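Ubiquitin conjugating enzyme (Plasmodium yoelii, PDB 2PWQ) probably carries activated ubiquitin as a thioester at its active site and passes it on, as in other ubiquitin-conjugating enzymes of the E2 family. Local coordinates at residues K33-E38 with I43-K48; I76-D81 with L120-A125. All blocks are in the same frame, centred on the assembly; numbering follows the deposited sequence.

Contact 1. Residues K33-E38 with I43-K48; sequences KDIENE and IDAHIK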
loop_
_atom_site.group_PDB
_atom_site.type_symbol
_atom_site.label_atom_id
_atom_site.label_comp_id
_atom_site.label_asym_id
_atom_site.label_seq_id
_atom_site.Cartn_x
_atom_site.Cartn_y
_atom_site.Cartn_z
ATOM N N LYS A 33 1.482 10.128 -14.718
ATOM C CA LYS A 33 0.914 9.870 -16.039
ATOM C C LYS A 33 0.949 8.378 -16.369
ATOM O O LYS A 33 0.023 7.864 -16.988
ATOM C CB LYS A 33 1.631 10.690 -17.133
ATOM C CG LYS A 33 1.554 12.216 -16.958
ATOM C CD LYS A 33 0.236 12.784 -17.435
ATOM C CE LYS A 33 0.327 14.300 -17.617
ATOM N NZ LYS A 33 -0.829 14.796 -18.410
ATOM N N ASP A 34 2.020 7.688 -15.968
ATOM C CA ASP A 34 2.193 6.258 -16.287
ATOM C C ASP A 34 1.190 5.400 -15.513
ATOM O O ASP A 34 0.584 4.469 -16.072
ATOM C CB ASP A 34 3.639 5.795 -16.006
ATOM C CG ASP A 34 4.650 6.345 -17.021
ATOM O OD1 ASP A 34 4.211 6.880 -18.070
ATOM O OD2 ASP A 34 5.881 6.241 -16.761
ATOM N N ILE A 35 1.009 5.752 -14.234
ATOM C CA ILE A 35 0.053 5.089 -13.353
ATOM C C ILE A 35 -1.303 5.253 -13.979
ATOM O O ILE A 35 -2.072 4.296 -14.069
ATOM C CB ILE A 35 0.064 5.692 -11.914
ATOM C CG1 ILE A 35 1.327 5.286 -11.163
ATOM C CG2 ILE A 35 -1.120 5.190 -11.111
ATOM C CD1 ILE A 35 1.580 6.067 -9.879
ATOM N N GLU A 36 -1.578 6.476 -14.439
ATOM C CA GLU A 36 -2.832 6.834 -15.085
ATOM C C GLU A 36 -3.033 6.000 -16.351
ATOM O O GLU A 36 -4.163 5.669 -16.711
ATOM C CB GLU A 36 -2.830 8.333 -15.395
ATOM C CG GLU A 36 -4.123 8.876 -15.977
ATOM C CD GLU A 36 -4.084 10.394 -16.184
ATOM O OE1 GLU A 36 -5.038 11.065 -15.750
ATOM O OE2 GLU A 36 -3.106 10.927 -16.766
ATOM N N ASN A 37 -1.925 5.632 -16.990
ATOM C CA ASN A 37 -1.952 4.858 -18.236
ATOM C C ASN A 37 -2.007 3.341 -18.026
ATOM O O ASN A 37 -2.490 2.598 -18.897
ATOM C CB ASN A 37 -0.773 5.253 -19.145
ATOM C CG ASN A 37 -0.937 6.656 -19.748
ATOM O OD1 ASN A 37 -2.058 7.088 -20.048
ATOM N ND2 ASN A 37 0.187 7.372 -19.929
ATOM N N GLU A 38 -1.525 2.893 -16.865
ATOM C CA GLU A 38 -1.604 1.491 -16.449
ATOM C C GLU A 38 -2.998 1.020 -15.970
ATOM O O GLU A 38 -4.008 1.698 -16.204
ATOM C CB GLU A 38 -0.554 1.234 -15.377
ATOM C CG GLU A 38 0.590 0.398 -15.847
ATOM C CD GLU A 38 0.298 -1.109 -15.754
ATOM O OE1 GLU A 38 -0.898 -1.522 -15.780
ATOM O OE2 GLU A 38 1.283 -1.885 -15.657
ATOM N N ILE A 43 -4.125 -0.716 -9.258
ATOM C CA ILE A 43 -3.257 0.191 -8.545
ATOM C C ILE A 43 -3.482 1.565 -9.161
ATOM O O ILE A 43 -3.373 1.771 -10.391
ATOM C CB ILE A 43 -1.739 -0.180 -8.628
ATOM C CG1 ILE A 43 -1.447 -1.666 -8.284
ATOM C CG2 ILE A 43 -0.858 0.821 -7.861
ATOM C CD1 ILE A 43 -1.410 -2.047 -6.797
ATOM N N ASP A 44 -3.821 2.502 -8.290
ATOM C CA ASP A 44 -3.992 3.893 -8.674
ATOM C C ASP A 44 -3.279 4.778 -7.645
ATOM O O ASP A 44 -2.911 4.314 -6.552
ATOM C CB ASP A 44 -5.481 4.203 -8.765
ATOM C CG ASP A 44 -5.804 5.370 -9.702
ATOM O OD1 ASP A 44 -4.880 6.087 -10.134
ATOM O OD2 ASP A 44 -7.012 5.569 -10.010
ATOM N N ALA A 45 -3.026 6.031 -8.031
ATOM C CA ALA A 45 -2.539 7.102 -7.147
ATOM C C ALA A 45 -2.755 8.458 -7.804
ATOM O O ALA A 45 -2.644 8.593 -9.037
ATOM C CB ALA A 45 -1.066 6.928 -6.774
ATOM N N HIS A 46 -3.084 9.454 -6.995
ATOM C CA HIS A 46 -3.158 10.846 -7.474
ATOM C C HIS A 46 -2.691 11.750 -6.331
ATOM O O HIS A 46 -2.504 11.279 -5.218
ATOM C CB HIS A 46 -4.576 11.209 -7.965
ATOM C CG HIS A 46 -5.621 11.110 -6.898
ATOM N ND1 HIS A 46 -5.730 12.028 -5.875
ATOM C CD2 HIS A 46 -6.582 10.185 -6.673
ATOM C CE1 HIS A 46 -6.722 11.683 -5.075
ATOM N NE2 HIS A 46 -7.251 10.563 -5.534
ATOM N N ILE A 47 -2.464 13.027 -6.619
ATOM C CA ILE A 47 -2.102 14.002 -5.590
ATOM C C ILE A 47 -3.264 14.129 -4.633
ATOM O O ILE A 47 -4.401 14.141 -5.080
ATOM C CB ILE A 47 -1.845 15.402 -6.173
ATOM C CG1 ILE A 47 -1.163 15.281 -7.551
ATOM C CG2 ILE A 47 -1.129 16.290 -5.125
ATOM C CD1 ILE A 47 0.292 15.633 -7.595
ATOM N N LYS A 48 -2.964 14.192 -3.338
ATOM C CA LYS A 48 -3.979 14.304 -2.313
ATOM C C LYS A 48 -4.720 15.651 -2.412
ATOM O O LYS A 48 -5.946 15.684 -2.590
ATOM C CB LYS A 48 -3.367 14.187 -0.916
ATOM C CG LYS A 48 -4.397 13.939 0.154
ATOM C CD LYS A 48 -3.854 14.123 1.571
ATOM C CE LYS A 48 -4.956 13.706 2.549
ATOM N NZ LYS A 48 -4.498 13.648 3.980
HETATM O O HOH W 1 -2.026 2.061 -12.581
#

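Contact 2. Residues I76-D81 with L120-A125; sequences ITIPND and LTIRTA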
loop_
_atom_site.group_PDB
_atom_site.type_symbol
_atom_site.label_atom_id
_atom_site.label_comp_id
_atom_site.label_asym_id
_atom_site.label_seq_id
_atom_site.Cartn_x
_atom_site.Cartn_y
_atom_site.Cartn_z
ATOM N N ILE A 76 0.811 8.309 0.836
ATOM C CA ILE A 76 2.163 8.207 0.258
ATOM C C ILE A 76 2.927 9.539 0.428
ATOM O O ILE A 76 2.621 10.530 -0.232
ATOM C CB ILE A 76 2.076 7.824 -1.231
ATOM C CG1 ILE A 76 1.216 6.560 -1.402
ATOM C CG2 ILE A 76 3.510 7.670 -1.861
ATOM C CD1 ILE A 76 0.761 6.306 -2.821
ATOM N N THR A 77 3.900 9.600 1.328
ATOM C CA THR A 77 4.667 10.831 1.415
ATOM C C THR A 77 6.021 10.668 0.731
ATOM O O THR A 77 6.844 9.795 1.112
ATOM C CB THR A 77 4.783 11.413 2.852
ATOM O OG1 THR A 77 5.930 10.892 3.492
ATOM C CG2 THR A 77 3.583 11.091 3.708
ATOM N N ILE A 78 6.238 11.473 -0.309
ATOM C CA ILE A 78 7.402 11.320 -1.199
ATOM C C ILE A 78 8.463 12.302 -0.762
ATOM O O ILE A 78 8.151 13.489 -0.602
ATOM C CB ILE A 78 7.000 11.585 -2.648
ATOM C CG1 ILE A 78 5.887 10.630 -3.038
ATOM C CG2 ILE A 78 8.210 11.487 -3.600
ATOM C CD1 ILE A 78 5.061 11.086 -4.155
ATOM N N PRO A 79 9.716 11.832 -0.545
ATOM C CA PRO A 79 10.747 12.752 -0.042
ATOM C C PRO A 79 11.195 13.757 -1.095
ATOM O O PRO A 79 11.011 13.501 -2.291
ATOM C CB PRO A 79 11.907 11.805 0.335
ATOM C CG PRO A 79 11.741 10.653 -0.544
ATOM C CD PRO A 79 10.257 10.465 -0.726
ATOM N N ASN A 80 11.782 14.875 -0.648
ATOM C CA ASN A 80 12.188 15.965 -1.551
ATOM C C ASN A 80 13.347 15.660 -2.493
ATOM O O ASN A 80 13.528 16.351 -3.503
ATOM C CB ASN A 80 12.361 17.322 -0.831
ATOM C CG ASN A 80 13.336 17.279 0.365
ATOM O OD1 ASN A 80 14.074 16.305 0.581
ATOM N ND2 ASN A 80 13.329 18.358 1.156
ATOM N N ASP A 81 14.086 14.595 -2.187
ATOM C CA ASP A 81 15.142 14.074 -3.063
ATOM C C ASP A 81 14.760 12.870 -3.928
ATOM O O ASP A 81 15.608 12.312 -4.647
ATOM C CB ASP A 81 16.408 13.751 -2.257
ATOM C CG ASP A 81 16.115 13.080 -0.919
ATOM O OD1 ASP A 81 14.969 12.655 -0.655
ATOM O OD2 ASP A 81 17.070 12.973 -0.113
ATOM N N LEU A 120 13.283 1.989 -9.140
ATOM C CA LEU A 120 11.998 1.636 -8.549
ATOM C C LEU A 120 10.963 2.773 -8.766
ATOM O O LEU A 120 11.324 3.910 -9.087
ATOM C CB LEU A 120 12.218 1.256 -7.075
ATOM C CG LEU A 120 12.725 -0.195 -6.898
ATOM C CD1 LEU A 120 13.172 -0.490 -5.495
ATOM C CD2 LEU A 120 11.643 -1.195 -7.331
ATOM N N THR A 121 9.681 2.441 -8.660
ATOM C CA THR A 121 8.612 3.404 -8.814
ATOM C C THR A 121 7.555 3.176 -7.727
ATOM O O THR A 121 7.406 2.078 -7.153
ATOM C CB THR A 121 7.887 3.294 -10.167
ATOM O OG1 THR A 121 7.146 2.077 -10.191
ATOM C CG2 THR A 121 8.894 3.292 -11.372
ATOM N N ILE A 122 6.775 4.225 -7.503
ATOM C CA ILE A 122 5.697 4.132 -6.547
ATOM C C ILE A 122 4.684 3.036 -6.921
ATOM O O ILE A 122 4.347 2.243 -6.092
ATOM C CB ILE A 122 5.076 5.533 -6.337
ATOM C CG1 ILE A 122 6.098 6.396 -5.605
ATOM C CG2 ILE A 122 3.806 5.427 -5.510
ATOM C CD1 ILE A 122 5.874 7.846 -5.703
ATOM N N ARG A 123 4.225 2.951 -8.158
ATOM C CA ARG A 123 3.348 1.844 -8.557
ATOM C C ARG A 123 3.969 0.473 -8.222
ATOM O O ARG A 123 3.273 -0.484 -7.832
ATOM C CB ARG A 123 3.039 1.888 -10.053
ATOM C CG ARG A 123 1.796 1.087 -10.391
ATOM C CD ARG A 123 1.372 1.171 -11.818
ATOM N NE ARG A 123 0.115 0.441 -11.996
ATOM C CZ ARG A 123 0.002 -0.884 -12.069
ATOM N NH1 ARG A 123 1.065 -1.679 -12.032
ATOM N NH2 ARG A 123 -1.183 -1.421 -12.235
ATOM N N THR A 124 5.273 0.346 -8.388
ATOM C CA THR A 124 5.839 -0.963 -8.070
ATOM C C THR A 124 5.880 -1.165 -6.519
ATOM O O THR A 124 5.648 -2.277 -6.035
ATOM C CB THR A 124 7.127 -1.354 -8.922
ATOM O OG1 THR A 124 8.224 -0.488 -8.629
ATOM C CG2 THR A 124 6.822 -1.271 -10.452
ATOM N N ALA A 125 6.115 -0.101 -5.753
ATOM C CA ALA A 125 6.000 -0.183 -4.272
ATOM C C ALA A 125 4.605 -0.634 -3.868
ATOM O O ALA A 125 4.438 -1.477 -2.988
ATOM C CB ALA A 125 6.353 1.148 -3.592
#

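Contact 1. Residues K33-E38 with I43-K48
I35 reaches across from the last turn of helix 23-37 and sets its two branches against strand 43-47. Its CG2 methyl lies over the strand backbone, 3.7 Å from the N of A45 and 4.0 Å from the CA of D44. This branch stands anti to the backbone N of I35, with CG1 anti to the carbonyl carbon (chi1 -73°). CG1 carries CD1 to the methyl of A45, at 4.2 Å from its CB. The side chain of D44 starts out away from the helix, but its OD1 turns back, accepts a weak hydrogen bond from the N of A45 (2.8 Å) and lies 4.0 Å from CG2 of I35. This is the N-terminal helix of the E2 (UBC) fold running into the first, outer strand of the antiparallel meander. Helix and strand segments run roughly antiparallel, at 143°, with axes 8.0 Å apart. No direct hydrogen bond joins them. One water donates to both backbones, at 2.7 Å from the O of I35 and 2.6 Å from the O of I43. It bridges the two carbonyls where the chain turns between helix and strand. W55 of the next strand touches both I35 and A45.

Contact 2. Residues I76-D81 with L120-A125
I76, I78 and I122 share one rotamer: CG1 anti to the carbonyl carbon (chi1 -69° in I122), with CD1 anti to CA. Each isoleucine thus sends a long arm outward from its backbone. I122 meets the other two with separate branches. Its CD1 touches the end of I78, 3.7 Å from CD1 and 3.9 Å from CG1. Its CG2, anti to its own backbone N, faces I76, whose CD1 lies 4.2 Å away. Both pairs cross at a slant; the touching atoms are methyls, apart from the CG1 methylene of I78. All three residues are buried, and W55 of the neighbouring strand touches each of them. Y82 also packs on I122.

The helix that carries I122 starts with polar bonds of its own. T121 is the N-cap, and its OG1 accepts a hydrogen bond from the N of T124, a capping bond of 3.1 Å with an N-H...O angle of 153°. The O of T121 takes two donors, the N of A125 at 2.9 Å and the OG1 of T124 at 3.1 Å. The N of I122 is bonded to E31 of helix 23-37. These bonds cap the first turn, with I122 the first residue after the N-cap. The apolar side chain of I122 is laid against the end of strand 71-77 and the residue just past it. This is characteristic of the E2 (UBC) fold, whose central helix, 122-134, packs on the four-stranded meander.

Overall arrangement
Both contacts are buried, lie away from the predicted active-site cysteine, and reach the same antiparallel sheet. Contact 1 joins neighbours in sequence at the outermost strand, 43-47, and borders exposed residues at the end of helix 23-37. Contact 2 joins distant parts of the chain at an inner strand, 71-77. Their chemistry differs accordingly: contact 1 sets one side chain on backbone and on an alanine methyl, and adds a water bridge, whereas contact 2 is wholly apolar across its segments. Their centres are 12 Å apart. R123 links them: its aliphatic part packs on I35 and I43, and its guanidinium makes a long, weak ion pair with E38. Strand 54-60 separates 43-47 from 71-77.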